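Local coordinates for 199aa long hypothetical Trp repressor binding protein (Sulfolobus tokodaii, PDB 2ZKI) that is of unconfirmed function but probably binds flavin mononucleotide and acts as a flavodoxin-like NAD(P)H-dependent oxidoreductase, at residues A[37-42]-A[60-65]; A[8-13]-A[74-79]; A[29-34]-A[183-188]; A[146-151]-A[177-182]. All blocks are in the same frame, centred on the assembly; numbering follows the deposited sequence.

Contact 1: residues A[37-42]-A[60-65]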
# COMPACT_ATOMS: atom_id res chain seq x y z
N ILE A 37 12.38 -18.67 -18.11
CA ILE A 37 11.32 -17.69 -18.35
C ILE A 37 10.00 -18.42 -18.57
O ILE A 37 9.86 -19.22 -19.50
CB ILE A 37 11.65 -16.77 -19.56
CG1 ILE A 37 12.88 -15.91 -19.26
CG2 ILE A 37 10.45 -15.89 -19.92
CD1 ILE A 37 13.50 -15.25 -20.49
N ARG A 38 9.04 -18.15 -17.69
CA ARG A 38 7.74 -18.82 -17.73
C ARG A 38 6.60 -17.81 -17.66
O ARG A 38 6.72 -16.77 -17.02
CB ARG A 38 7.61 -19.80 -16.55
CG ARG A 38 8.71 -20.85 -16.41
CD ARG A 38 8.49 -22.06 -17.30
NE ARG A 38 9.30 -22.00 -18.51
CZ ARG A 38 10.43 -22.70 -18.70
NH1 ARG A 38 10.88 -23.52 -17.77
NH2 ARG A 38 11.09 -22.57 -19.84
N ARG A 39 5.49 -18.13 -18.33
CA ARG A 39 4.27 -17.33 -18.25
C ARG A 39 3.14 -18.10 -17.55
O ARG A 39 3.23 -19.32 -17.36
CB ARG A 39 3.83 -16.83 -19.64
CG ARG A 39 3.74 -17.90 -20.73
CD ARG A 39 2.35 -18.54 -20.80
NE ARG A 39 2.20 -19.37 -21.99
CZ ARG A 39 1.57 -19.00 -23.10
NH1 ARG A 39 1.50 -19.84 -24.13
NH2 ARG A 39 1.02 -17.80 -23.19
N VAL A 40 2.08 -17.39 -17.16
CA VAL A 40 0.94 -18.01 -16.49
C VAL A 40 -0.24 -18.25 -17.43
O VAL A 40 -0.34 -17.64 -18.49
CB VAL A 40 0.46 -17.18 -15.25
CG1 VAL A 40 1.48 -17.24 -14.13
CG2 VAL A 40 0.14 -15.74 -15.63
N ARG A 41 -1.12 -19.16 -17.01
CA ARG A 41 -2.35 -19.50 -17.72
C ARG A 41 -3.31 -18.31 -17.76
O ARG A 41 -3.37 -17.52 -16.81
CB ARG A 41 -3.03 -20.67 -17.01
CG ARG A 41 -3.95 -21.52 -17.86
CD ARG A 41 -4.86 -22.34 -16.96
NE ARG A 41 -5.26 -23.61 -17.56
CZ ARG A 41 -4.62 -24.76 -17.39
NH1 ARG A 41 -3.53 -24.83 -16.64
NH2 ARG A 41 -5.06 -25.86 -17.98
N GLU A 42 -4.04 -18.17 -18.86
CA GLU A 42 -5.05 -17.12 -18.99
C GLU A 42 -6.34 -17.49 -18.25
O GLU A 42 -6.78 -18.64 -18.30
CB GLU A 42 -5.35 -16.83 -20.47
CG GLU A 42 -6.31 -15.66 -20.72
CD GLU A 42 -5.79 -14.34 -20.17
OE1 GLU A 42 -6.25 -13.93 -19.08
OE2 GLU A 42 -4.92 -13.73 -20.82
N ILE A 60 7.38 -19.29 -25.21
CA ILE A 60 7.55 -19.34 -23.76
C ILE A 60 6.57 -20.32 -23.12
O ILE A 60 5.35 -20.13 -23.20
CB ILE A 60 7.41 -17.94 -23.11
CG1 ILE A 60 8.46 -16.98 -23.69
CG2 ILE A 60 7.55 -18.02 -21.59
CD1 ILE A 60 8.06 -15.52 -23.62
N PRO A 61 7.09 -21.39 -22.48
CA PRO A 61 6.27 -22.42 -21.84
C PRO A 61 5.50 -21.89 -20.63
O PRO A 61 5.88 -20.88 -20.05
CB PRO A 61 7.31 -23.46 -21.38
CG PRO A 61 8.55 -23.15 -22.15
CD PRO A 61 8.53 -21.68 -22.33
N GLU A 62 4.42 -22.58 -20.28
CA GLU A 62 3.64 -22.24 -19.09
C GLU A 62 4.37 -22.67 -17.82
O GLU A 62 5.08 -23.68 -17.80
CB GLU A 62 2.25 -22.88 -19.14
CG GLU A 62 1.25 -22.15 -20.02
CD GLU A 62 -0.17 -22.67 -19.86
OE1 GLU A 62 -1.11 -21.94 -20.24
OE2 GLU A 62 -0.35 -23.81 -19.37
N VAL A 63 4.18 -21.89 -16.76
CA VAL A 63 4.81 -22.17 -15.47
C VAL A 63 4.13 -23.36 -14.78
O VAL A 63 2.92 -23.54 -14.88
CB VAL A 63 4.78 -20.92 -14.54
CG1 VAL A 63 3.35 -20.52 -14.20
CG2 VAL A 63 5.61 -21.15 -13.28
N THR A 64 4.94 -24.17 -14.10
CA THR A 64 4.43 -25.26 -13.28
C THR A 64 4.84 -25.01 -11.83
O THR A 64 5.68 -24.15 -11.55
CB THR A 64 4.96 -26.63 -13.76
OG1 THR A 64 6.40 -26.62 -13.76
CG2 THR A 64 4.46 -26.94 -15.17
N LEU A 65 4.25 -25.76 -10.90
CA LEU A 65 4.61 -25.66 -9.48
C LEU A 65 6.01 -26.20 -9.18
O LEU A 65 6.58 -25.90 -8.13
CB LEU A 65 3.55 -26.34 -8.60
CG LEU A 65 2.17 -25.68 -8.51
CD1 LEU A 65 1.16 -26.66 -7.93
CD2 LEU A 65 2.21 -24.39 -7.69
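R38 and R39, at the end of strand 34-39, reach across the incoming chain I60-V63. The side chain of R38 runs over it from CB outward. CB packs on V63 CB at 3.6 Å. CG stands anti to the carbonyl carbon (chi1 -55°); a bend at chi2 sets CD 3.8 Å from E62 O, and another at chi3 turns NE to the P61 ring. NE also gives a weak, bent hydrogen bond to I37 O within its own strand. At the tip NH2 lies 3.5 Å from P61 CG; outside the two segments, the same nitrogen pairs with a bound sulfate, probably from the crystallisation liquor. R39 supplies the backbone link, a single bridge to E62: its N donates to P61 O at 3.3 Å, and its O accepts V63 N at 2.8 Å. Around this bridge I60 CG2 sits 3.3 Å from I37 O, while V40 and V63 run alongside one another, CG1 to CG1 at 3.8 Å, with F92 of helix 87-94 touching both valines. The carboxylate of E62 hangs near the guanidinium groups of R39 and R41 without forming a salt bridge to either. Here the long connection leading to helix 65-70 comes back to the outer edge of strand 34-39, an outermost strand of the five-stranded parallel sheet, whose order 2-1-3-4-5 is that of the flavodoxin-like fold.

Contact 2: residues A[8-13]-A[74-79]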
# COMPACT_ATOMS: atom_id res chain seq x y z
N LEU A 8 13.93 -17.69 -11.66
CA LEU A 8 12.68 -17.84 -12.40
C LEU A 8 12.09 -16.47 -12.73
O LEU A 8 11.80 -15.67 -11.83
CB LEU A 8 11.67 -18.67 -11.61
CG LEU A 8 10.36 -19.05 -12.32
CD1 LEU A 8 10.57 -20.19 -13.30
CD2 LEU A 8 9.29 -19.42 -11.31
N VAL A 9 11.93 -16.21 -14.02
CA VAL A 9 11.25 -15.00 -14.47
C VAL A 9 9.81 -15.37 -14.80
O VAL A 9 9.53 -16.02 -15.82
CB VAL A 9 11.97 -14.33 -15.67
CG1 VAL A 9 11.25 -13.06 -16.09
CG2 VAL A 9 13.42 -14.01 -15.32
N LEU A 10 8.90 -14.97 -13.92
CA LEU A 10 7.49 -15.28 -14.03
C LEU A 10 6.71 -14.03 -14.41
O LEU A 10 6.94 -12.96 -13.85
CB LEU A 10 6.98 -15.85 -12.70
CG LEU A 10 5.52 -16.28 -12.56
CD1 LEU A 10 5.19 -17.39 -13.52
CD2 LEU A 10 5.25 -16.71 -11.13
N PHE A 11 5.79 -14.17 -15.37
CA PHE A 11 5.02 -13.02 -15.84
C PHE A 11 3.66 -13.37 -16.45
O PHE A 11 3.47 -14.46 -16.99
CB PHE A 11 5.85 -12.17 -16.82
CG PHE A 11 6.02 -12.80 -18.18
CD1 PHE A 11 7.04 -13.71 -18.42
CD2 PHE A 11 5.17 -12.47 -19.23
CE1 PHE A 11 7.20 -14.29 -19.68
CE2 PHE A 11 5.32 -13.04 -20.49
CZ PHE A 11 6.34 -13.95 -20.72
N TYR A 12 2.73 -12.43 -16.35
CA TYR A 12 1.52 -12.45 -17.16
C TYR A 12 1.71 -11.46 -18.30
O TYR A 12 2.41 -10.46 -18.14
CB TYR A 12 0.29 -12.05 -16.32
CG TYR A 12 -0.98 -11.90 -17.13
CD1 TYR A 12 -1.84 -12.98 -17.33
CD2 TYR A 12 -1.33 -10.67 -17.70
CE1 TYR A 12 -3.01 -12.85 -18.07
CE2 TYR A 12 -2.49 -10.53 -18.45
CZ TYR A 12 -3.33 -11.62 -18.63
OH TYR A 12 -4.48 -11.47 -19.37
N GLY A 13 1.12 -11.74 -19.46
CA GLY A 13 1.08 -10.76 -20.53
C GLY A 13 1.51 -11.21 -21.92
O GLY A 13 2.00 -12.33 -22.10
N PHE A 74 13.32 -15.09 -7.61
CA PHE A 74 12.14 -14.84 -8.45
C PHE A 74 12.07 -13.43 -9.02
O PHE A 74 12.32 -12.45 -8.31
CB PHE A 74 10.87 -15.11 -7.65
CG PHE A 74 10.68 -16.56 -7.29
CD1 PHE A 74 9.98 -17.41 -8.14
CD2 PHE A 74 11.18 -17.06 -6.09
CE1 PHE A 74 9.80 -18.74 -7.81
CE2 PHE A 74 11.00 -18.40 -5.75
CZ PHE A 74 10.31 -19.24 -6.61
N ALA A 75 11.71 -13.34 -10.30
CA ALA A 75 11.39 -12.07 -10.95
C ALA A 75 9.94 -12.14 -11.43
O ALA A 75 9.66 -12.60 -12.54
CB ALA A 75 12.34 -11.80 -12.10
N ILE A 76 9.02 -11.71 -10.57
CA ILE A 76 7.58 -11.81 -10.84
C ILE A 76 7.02 -10.49 -11.38
O ILE A 76 7.16 -9.44 -10.75
CB ILE A 76 6.81 -12.28 -9.58
CG1 ILE A 76 7.28 -13.68 -9.16
CG2 ILE A 76 5.30 -12.27 -9.83
CD1 ILE A 76 6.88 -14.10 -7.75
N GLY A 77 6.38 -10.57 -12.54
CA GLY A 77 5.88 -9.37 -13.22
C GLY A 77 4.51 -9.51 -13.84
O GLY A 77 4.02 -10.62 -14.06
N SER A 78 3.90 -8.36 -14.13
CA SER A 78 2.57 -8.28 -14.73
C SER A 78 2.28 -6.84 -15.14
O SER A 78 2.65 -5.91 -14.41
CB SER A 78 1.49 -8.73 -13.74
OG SER A 78 0.20 -8.32 -14.16
N PRO A 79 1.62 -6.64 -16.30
CA PRO A 79 1.18 -5.29 -16.65
C PRO A 79 0.13 -4.81 -15.66
O PRO A 79 -0.68 -5.62 -15.18
CB PRO A 79 0.57 -5.47 -18.05
CG PRO A 79 0.21 -6.91 -18.13
CD PRO A 79 1.24 -7.63 -17.33
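Segments 8-13 and 74-79 lie in register, L8 beside F74 through F11 beside G77, as neighbouring parallel strands in the core of a flavodoxin-like sheet. Their axes approach to 4.6 Å at 16°. Four backbone hydrogen bonds alternate in direction: A75 N to L8 O, L10 N to A75 O at 2.8 Å, G77 N to L10 O, and Y12 N to G77 O. CA-H groups share these acceptors; V9 CA also points its hydrogen at A75 O, and F11 CA does so at G77 O. Apolar packing follows the strand faces. On the face of L8, L10, F74 and I76, L8 CD2 meets the edge of the F74 ring near its plane, 3.6 Å from CE1, and L10 lies alongside I76, CD2 to CG1 at 4.1 Å; helix 87-94 packs on L10 and I76. The other face carries V9 CG2 against A75 CB under helix 16-31. Past strand 6-11, a bound sulfate comes within about 3 Å of G13, consistent with the loop after the first strand being the FMN phosphate site, as in flavodoxins. The Y12 hydroxyl is hydrogen-bonded to E42 OE2. The Y12 ring crosses P79 at about a right angle, with P79 CD in the ring plane, 4.0 Å from Y12 CD2.

Contact 3: residues A[29-34]-A[183-188]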
# COMPACT_ATOMS: atom_id res chain seq x y z
N GLU A 29 21.51 -13.83 -16.49
CA GLU A 29 22.46 -14.73 -17.16
C GLU A 29 23.86 -14.13 -17.21
O GLU A 29 24.86 -14.84 -17.04
CB GLU A 29 21.99 -15.07 -18.58
CG GLU A 29 20.95 -16.18 -18.65
CD GLU A 29 20.44 -16.43 -20.07
OE1 GLU A 29 20.43 -15.47 -20.88
OE2 GLU A 29 20.04 -17.58 -20.36
N GLU A 30 23.93 -12.82 -17.46
CA GLU A 30 25.19 -12.08 -17.45
C GLU A 30 25.78 -11.97 -16.04
O GLU A 30 26.98 -11.77 -15.87
CB GLU A 30 25.02 -10.70 -18.08
CG GLU A 30 24.82 -10.73 -19.60
CD GLU A 30 24.45 -9.37 -20.19
OE1 GLU A 30 24.93 -8.33 -19.69
OE2 GLU A 30 23.67 -9.36 -21.17
N ALA A 31 24.91 -12.11 -15.04
CA ALA A 31 25.33 -12.17 -13.63
C ALA A 31 25.80 -13.57 -13.23
O ALA A 31 26.49 -13.74 -12.23
CB ALA A 31 24.21 -11.70 -12.72
N GLY A 32 25.41 -14.57 -14.03
CA GLY A 32 25.86 -15.96 -13.82
C GLY A 32 24.83 -16.84 -13.14
O GLY A 32 25.07 -17.35 -12.04
N ALA A 33 23.69 -17.03 -13.79
CA ALA A 33 22.60 -17.82 -13.23
C ALA A 33 21.81 -18.55 -14.31
O ALA A 33 21.74 -18.08 -15.46
CB ALA A 33 21.67 -16.92 -12.42
N GLU A 34 21.24 -19.69 -13.95
CA GLU A 34 20.35 -20.41 -14.86
C GLU A 34 18.98 -19.75 -14.83
O GLU A 34 18.39 -19.55 -13.76
CB GLU A 34 20.24 -21.89 -14.47
CG GLU A 34 21.54 -22.69 -14.65
CD GLU A 34 21.99 -22.80 -16.10
OE1 GLU A 34 21.17 -23.20 -16.96
OE2 GLU A 34 23.16 -22.48 -16.38
N GLN A 183 17.94 -5.23 -12.97
CA GLN A 183 17.06 -5.92 -12.02
C GLN A 183 17.39 -7.41 -11.94
O GLN A 183 17.41 -7.99 -10.86
CB GLN A 183 15.59 -5.70 -12.37
CG GLN A 183 14.62 -6.14 -11.28
CD GLN A 183 13.23 -5.55 -11.43
OE1 GLN A 183 12.71 -5.42 -12.54
NE2 GLN A 183 12.62 -5.18 -10.31
N GLY A 184 17.65 -8.00 -13.11
CA GLY A 184 18.09 -9.39 -13.20
C GLY A 184 19.43 -9.62 -12.52
O GLY A 184 19.65 -10.66 -11.90
N LYS A 185 20.32 -8.63 -12.64
CA LYS A 185 21.61 -8.67 -11.96
C LYS A 185 21.42 -8.55 -10.46
O LYS A 185 22.07 -9.24 -9.68
CB LYS A 185 22.53 -7.56 -12.48
CG LYS A 185 23.94 -7.61 -11.92
CD LYS A 185 24.76 -6.40 -12.36
CE LYS A 185 26.19 -6.51 -11.85
NZ LYS A 185 27.02 -5.35 -12.27
N ARG A 186 20.49 -7.67 -10.06
CA ARG A 186 20.22 -7.38 -8.66
C ARG A 186 19.60 -8.58 -7.92
O ARG A 186 19.96 -8.85 -6.77
CB ARG A 186 19.35 -6.13 -8.56
CG ARG A 186 19.29 -5.46 -7.18
CD ARG A 186 20.58 -4.74 -6.81
NE ARG A 186 21.49 -5.60 -6.05
CZ ARG A 186 21.39 -5.85 -4.75
NH1 ARG A 186 20.42 -5.32 -4.02
NH2 ARG A 186 22.27 -6.65 -4.16
N ILE A 187 18.68 -9.29 -8.57
CA ILE A 187 18.03 -10.45 -7.95
C ILE A 187 18.96 -11.66 -7.83
O ILE A 187 18.88 -12.42 -6.86
CB ILE A 187 16.68 -10.85 -8.66
CG1 ILE A 187 15.94 -11.95 -7.89
CG2 ILE A 187 16.90 -11.27 -10.11
CD1 ILE A 187 15.36 -11.52 -6.56
N THR A 188 19.86 -11.81 -8.81
CA THR A 188 20.83 -12.90 -8.82
C THR A 188 21.81 -12.77 -7.66
O THR A 188 22.14 -13.76 -7.00
CB THR A 188 21.59 -12.95 -10.16
OG1 THR A 188 20.65 -13.10 -11.23
CG2 THR A 188 22.56 -14.12 -10.20
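A31 and A33 close on T188 with their CB methyls, mainly against its CG2. T188 CG2 touches both, 3.9 Å from A31 CB and 3.7 Å from A33 CB. One turn earlier on helix 174-195, A31 CB also rests 4.2 Å from K185 CG, so the lysine joins through the base of its side chain; the rest of it is fully extended and carries the amino group away. In T188, CG2 is anti to the backbone N, while OG1 is anti to the carbonyl carbon (chi1 -57°), which brings the hydroxyl back over its own helix, where it donates to G184 O at 2.7 Å. The same carbonyl oxygen takes a weak bond from T188 N, so the threonine is doubly tied to the preceding turn. On the other side the backbone turns at G32, which leaves helix 16-31 with a positive phi (101°); its N gives a weak bond to E29 O, and A33 follows facing the threonine. Further out, I7 of strand 6-11 touches both A33 and T188, and A28 and P5 also pack on the threonine. The disulfide between C3 and C196 ties the N terminus to the residue just after helix 174-195. With the hydroxyl committed within its helix and alkyl groups meeting across the contact, close packing rather than directional bonding joins the C-terminal end of helix 16-31 and the turn after it to helix 174-195.

Contact 4: residues A[146-151]-A[177-182]. With SO4 (sulfate ion), chain K; SO4 (sulfate ion), chain M; SO4 (sulfate ion), chain L.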
# COMPACT_ATOMS: atom_id res chain seq x y z
N TYR A 146 18.27 2.92 -6.75
CA TYR A 146 19.00 3.76 -7.69
C TYR A 146 20.44 3.28 -7.82
O TYR A 146 21.39 4.06 -7.64
CB TYR A 146 18.92 5.23 -7.28
CG TYR A 146 17.53 5.83 -7.32
CD1 TYR A 146 16.75 5.90 -6.17
CD2 TYR A 146 16.99 6.32 -8.52
CE1 TYR A 146 15.46 6.44 -6.20
CE2 TYR A 146 15.71 6.87 -8.56
CZ TYR A 146 14.96 6.92 -7.40
OH TYR A 146 13.69 7.46 -7.43
N GLY A 147 20.59 2.00 -8.13
CA GLY A 147 21.90 1.36 -8.29
C GLY A 147 22.68 1.90 -9.48
O GLY A 147 23.84 2.31 -9.33
N ILE A 148 22.06 1.89 -10.65
CA ILE A 148 22.68 2.43 -11.86
C ILE A 148 22.23 3.87 -12.15
O ILE A 148 21.10 4.25 -11.82
CB ILE A 148 22.46 1.51 -13.10
CG1 ILE A 148 20.97 1.22 -13.32
CG2 ILE A 148 23.27 0.22 -12.95
CD1 ILE A 148 20.63 0.72 -14.72
N PRO A 149 23.12 4.68 -12.77
CA PRO A 149 22.81 6.09 -13.06
C PRO A 149 21.60 6.30 -13.99
O PRO A 149 21.04 7.40 -14.02
CB PRO A 149 24.09 6.61 -13.71
CG PRO A 149 24.78 5.39 -14.24
CD PRO A 149 24.47 4.32 -13.24
N GLU A 150 21.23 5.26 -14.74
CA GLU A 150 20.07 5.31 -15.64
C GLU A 150 18.74 5.46 -14.90
O GLU A 150 17.76 5.96 -15.47
CB GLU A 150 20.04 4.08 -16.55
CG GLU A 150 20.98 4.13 -17.75
CD GLU A 150 22.46 3.95 -17.40
OE1 GLU A 150 23.31 4.27 -18.25
OE2 GLU A 150 22.78 3.50 -16.27
N LEU A 151 18.71 5.03 -13.64
CA LEU A 151 17.50 5.12 -12.81
C LEU A 151 17.18 6.55 -12.38
O LEU A 151 16.02 6.89 -12.14
CB LEU A 151 17.61 4.19 -11.59
CG LEU A 151 17.30 2.71 -11.85
CD1 LEU A 151 17.94 1.83 -10.79
CD2 LEU A 151 15.80 2.47 -11.93
N ARG A 177 15.83 -1.14 -21.08
CA ARG A 177 16.56 -2.41 -21.19
C ARG A 177 17.73 -2.47 -20.20
O ARG A 177 18.01 -3.52 -19.62
CB ARG A 177 17.09 -2.61 -22.61
CG ARG A 177 16.05 -2.55 -23.72
CD ARG A 177 16.65 -2.99 -25.04
NE ARG A 177 16.28 -2.09 -26.12
CZ ARG A 177 17.07 -1.13 -26.61
NH1 ARG A 177 18.29 -0.95 -26.12
NH2 ARG A 177 16.63 -0.36 -27.60
N LYS A 178 18.41 -1.33 -20.03
CA LYS A 178 19.51 -1.19 -19.08
C LYS A 178 19.02 -1.41 -17.66
O LYS A 178 19.70 -2.05 -16.85
CB LYS A 178 20.14 0.20 -19.19
CG LYS A 178 21.02 0.44 -20.40
CD LYS A 178 22.50 0.18 -20.08
CE LYS A 178 23.43 1.03 -20.94
NZ LYS A 178 23.30 0.77 -22.41
N ILE A 179 17.83 -0.88 -17.36
CA ILE A 179 17.22 -0.99 -16.03
C ILE A 179 16.69 -2.40 -15.76
O ILE A 179 16.80 -2.90 -14.64
CB ILE A 179 16.11 0.09 -15.84
CG1 ILE A 179 16.74 1.48 -15.75
CG2 ILE A 179 15.28 -0.20 -14.59
CD1 ILE A 179 15.77 2.62 -15.98
N ALA A 180 16.12 -3.02 -16.79
CA ALA A 180 15.59 -4.39 -16.67
C ALA A 180 16.72 -5.40 -16.47
O ALA A 180 16.63 -6.27 -15.59
CB ALA A 180 14.75 -4.75 -17.88
N ARG A 181 17.78 -5.28 -17.26
CA ARG A 181 18.96 -6.13 -17.12
C ARG A 181 19.60 -5.97 -15.74
O ARG A 181 20.10 -6.94 -15.17
CB ARG A 181 19.99 -5.85 -18.23
CG ARG A 181 19.67 -6.57 -19.53
CD ARG A 181 20.77 -6.44 -20.57
NE ARG A 181 20.54 -5.33 -21.48
CZ ARG A 181 21.24 -4.20 -21.50
NH1 ARG A 181 20.94 -3.25 -22.37
NH2 ARG A 181 22.26 -4.02 -20.66
N PHE A 182 19.55 -4.75 -15.21
CA PHE A 182 20.07 -4.47 -13.87
C PHE A 182 19.26 -5.18 -12.79
O PHE A 182 19.82 -5.67 -11.81
CB PHE A 182 20.14 -2.96 -13.61
CG PHE A 182 20.56 -2.61 -12.21
CD1 PHE A 182 21.83 -2.94 -11.75
CD2 PHE A 182 19.68 -1.96 -11.35
CE1 PHE A 182 22.23 -2.62 -10.45
CE2 PHE A 182 20.06 -1.63 -10.05
CZ PHE A 182 21.34 -1.97 -9.60
S SO4 K . 21.19 -2.35 -25.34
O1 SO4 K . 22.41 -3.14 -25.53
O2 SO4 K . 20.90 -1.61 -26.57
O3 SO4 K . 20.07 -3.24 -25.04
O4 SO4 K . 21.40 -1.41 -24.24
S SO4 M . 25.23 -2.78 -20.25
O1 SO4 M . 24.38 -2.58 -21.42
O2 SO4 M . 25.33 -1.53 -19.50
O3 SO4 M . 24.66 -3.82 -19.39
O4 SO4 M . 26.56 -3.19 -20.68
S SO4 L . 16.32 3.24 -28.33
O1 SO4 L . 17.68 2.72 -28.38
O2 SO4 L . 16.07 4.08 -29.49
O3 SO4 L . 15.38 2.12 -28.34
O4 SO4 L . 16.14 4.02 -27.11
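Beside the packing of I148 on F182, R181 NH2 donates to O1 of sulfate M at 2.7 Å, on the helix surface where basic side chains gather sulfates, probably from the crystallisation liquor. K178 NZ bonds weakly to O4 of sulfate K, and R181 NE is held in a salt bridge by E23 of helix 16-31. I148 and F182 run antiparallel past one another. F182 CG is anti to the backbone N (chi1 175°), toward the facing segment; I148 CG2 sits over one face of the ring in a CH-pi contact, 4.0 Å from the centroid and 23° off the normal, shifted toward the CD1-CE1 side. I148 CD1 packs on K178 O at 3.6 Å. The loop and short helix 150-153, which follow the last strand of the flavodoxin-like sheet, are thereby packed against the C-terminal helix 174-195. G147 CA approaches CZ of the F182 ring, and L151 CD1 reaches its CE2. Beside the ring the contact is aliphatic, with L151 CD2 3.8 Å from I179 CG2. Y106 of the third subunit also touches F182, and W100 of that subunit meets the Y146 ring edge-to-face.

How the contacts relate
From the N terminus, strand 6-11 opens contact 2, which closes only at strand 73-79. Contact 3 opens before that closure, at the end of helix 16-31, and closes on helix 174-195, so contacts 2 and 3 cross. Contact 1 follows at once on strand 34-39, closes an irregular connection of 17 residues, and falls within the spans of both. Contact 4 opens and closes late in the chain, inside contact 3 and after contacts 1 and 2. Contacts 1 and 2 meet on neighbouring strands; contacts 3 and 4 share the C-terminal helix. Together they join the sheet edge, its centre and the outer helix layer, with contacts 1 and 4 on opposite sides of the chain's centre.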